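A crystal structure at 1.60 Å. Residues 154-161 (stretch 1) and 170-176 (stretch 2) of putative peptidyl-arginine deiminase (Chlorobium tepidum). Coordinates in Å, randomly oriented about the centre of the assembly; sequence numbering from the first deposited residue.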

# COMPACT_ATOMS: atom_id res chain seq x y z
N VAL A 154 9.78 13.45 2.11
CA VAL A 154 8.41 13.05 1.84
C VAL A 154 8.40 11.78 1.00
O VAL A 154 9.08 11.70 -0.03
N LEU A 155 7.65 10.78 1.46
CA LEU A 155 7.54 9.52 0.75
C LEU A 155 6.29 8.78 1.20
O LEU A 155 6.05 8.65 2.40
N GLU A 156 5.50 8.32 0.24
CA GLU A 156 4.30 7.57 0.54
C GLU A 156 4.59 6.10 0.26
O GLU A 156 5.26 5.78 -0.72
N GLY A 157 4.08 5.22 1.10
CA GLY A 157 4.31 3.80 0.90
C GLY A 157 3.74 3.30 -0.42
O GLY A 157 4.26 2.35 -1.00
N GLY A 158 2.68 3.95 -0.89
CA GLY A 158 2.06 3.53 -2.14
C GLY A 158 2.85 3.94 -3.37
O GLY A 158 2.54 3.51 -4.48
N ALA A 159 3.89 4.75 -3.17
CA ALA A 159 4.72 5.22 -4.27
C ALA A 159 5.92 4.32 -4.53
O ALA A 159 6.66 4.51 -5.50
N ILE A 160 6.12 3.32 -3.67
CA ILE A 160 7.24 2.40 -3.83
C ILE A 160 6.76 0.96 -3.67
O ILE A 160 5.70 0.70 -3.11
N ASP A 161 7.54 0.01 -4.19
CA ASP A 161 7.22 -1.40 -4.09
C ASP A 161 8.54 -2.16 -4.17
O ASP A 161 9.29 -2.01 -5.14
N THR A 170 9.33 2.14 -8.59
CA THR A 170 8.64 3.40 -8.32
C THR A 170 8.32 4.10 -9.64
O THR A 170 8.48 3.50 -10.71
N THR A 171 7.85 5.34 -9.58
CA THR A 171 7.53 6.06 -10.81
C THR A 171 8.16 7.44 -10.79
O THR A 171 8.27 8.09 -9.75
N THR A 172 8.57 7.90 -11.97
CA THR A 172 9.16 9.21 -12.12
C THR A 172 8.06 10.24 -11.87
O THR A 172 8.29 11.28 -11.25
N ALA A 173 6.86 9.94 -12.34
CA ALA A 173 5.72 10.83 -12.18
C ALA A 173 5.50 11.25 -10.73
O ALA A 173 5.17 12.41 -10.46
N CYS A 174 5.69 10.33 -9.80
CA CYS A 174 5.48 10.66 -8.40
C CYS A 174 6.73 11.11 -7.66
O CYS A 174 6.80 12.25 -7.18
N LEU A 175 7.73 10.24 -7.57
CA LEU A 175 8.95 10.57 -6.84
C LEU A 175 9.78 11.72 -7.40
O LEU A 175 10.66 12.23 -6.72
N LEU A 176 9.52 12.13 -8.64
CA LEU A 176 10.26 13.25 -9.18
C LEU A 176 9.37 14.48 -9.34
O LEU A 176 9.79 15.49 -9.89

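The contact centres on Ala159, whose CB points toward the second stretch and enters a shallow hollow made by the short helix that follows Thr171. Ala159 CB lies 3.6 Å from Leu175 CD1 and 3.7 Å from Cys174 SG, so a single carbon is enough to meet both neighbours. Cys174 (chi1 t) also points toward the first stretch; its slender thiol lies against the methyl of Ala159, forming one wall of the hollow, while Leu175 CD1 forms another. Cys174 SG also comes within 3.8 Å of Glu156 OE2, whose carboxylate is hydrogen-bonded elsewhere in the structure.

Leu175 leaves its backbone sideways, with chi1 off-well at -100° and chi2 p, yet its forked end comes nearer. Besides the alanine methyl, Leu175 CD1 meets Leu155 CD1 at 3.9 Å, Leu155 (t, p) likewise starting sideways and bending in. Leu175 CD2 lies 4.4 Å from Ile160 CG2, a looser contact; the end of Ile160 (p, t) leads away from the second stretch.

Beside this apolar packing, polar groups also join the stretches. Thr170 (t) donates from OG1 to Ala159 O at 2.7 Å, satisfying a buried carbonyl. Water 1 donates to the same Ala159 O at 2.8 Å and to Thr171 OG1 at 2.9 Å, bridging the stretches. Thr171 (p) also caps the helix, its OG1 accepting from Cys174 N at 3.2 Å.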

# COMPACT_ATOMS: atom_id res chain seq x y z
CB VAL A 154 7.64 14.16 1.07
CG1 VAL A 154 6.26 13.66 0.65
CG2 VAL A 154 7.51 15.40 1.94
CB LEU A 155 8.77 8.63 1.01
CG LEU A 155 8.78 7.32 0.22
CD1 LEU A 155 9.01 7.63 -1.26
CD2 LEU A 155 9.88 6.39 0.73
CB GLU A 156 3.13 8.01 -0.34
CG GLU A 156 2.70 9.45 -0.14
CD GLU A 156 3.13 10.35 -1.27
OE1 GLU A 156 3.52 11.51 -1.00
OE2 GLU A 156 3.06 9.91 -2.44
CB ALA A 159 5.19 6.64 -4.01
CB ILE A 160 8.36 2.66 -2.78
CG1 ILE A 160 7.80 2.49 -1.37
CG2 ILE A 160 8.92 4.07 -2.97
CD1 ILE A 160 8.87 2.48 -0.29
CB ASP A 161 6.28 -1.82 -5.23
CG ASP A 161 5.76 -3.24 -5.06
OD1 ASP A 161 6.43 -4.18 -5.54
OD2 ASP A 161 4.69 -3.41 -4.44
CB THR A 170 9.52 4.32 -7.44
OG1 THR A 170 8.76 5.45 -7.00
CG2 THR A 170 10.74 4.82 -8.21
CB THR A 171 6.01 6.25 -11.02
OG1 THR A 171 5.49 7.11 -10.00
CG2 THR A 171 5.30 4.91 -10.99
CB THR A 172 9.74 9.39 -13.53
OG1 THR A 172 10.85 8.50 -13.69
CG2 THR A 172 10.20 10.82 -13.75
CB ALA A 173 4.46 10.18 -12.73
CB CYS A 174 4.85 9.47 -7.67
SG CYS A 174 4.47 9.77 -5.93
CB LEU A 175 9.82 9.33 -6.65
CG LEU A 175 9.70 8.69 -5.26
CD1 LEU A 175 8.26 8.24 -5.03
CD2 LEU A 175 10.65 7.51 -5.13
CB LEU A 176 10.94 12.90 -10.51
CG LEU A 176 12.12 11.92 -10.40
CD1 LEU A 176 12.84 11.83 -11.74
CD2 LEU A 176 13.08 12.39 -9.32
O HOH W 1 5.08 5.85 -7.41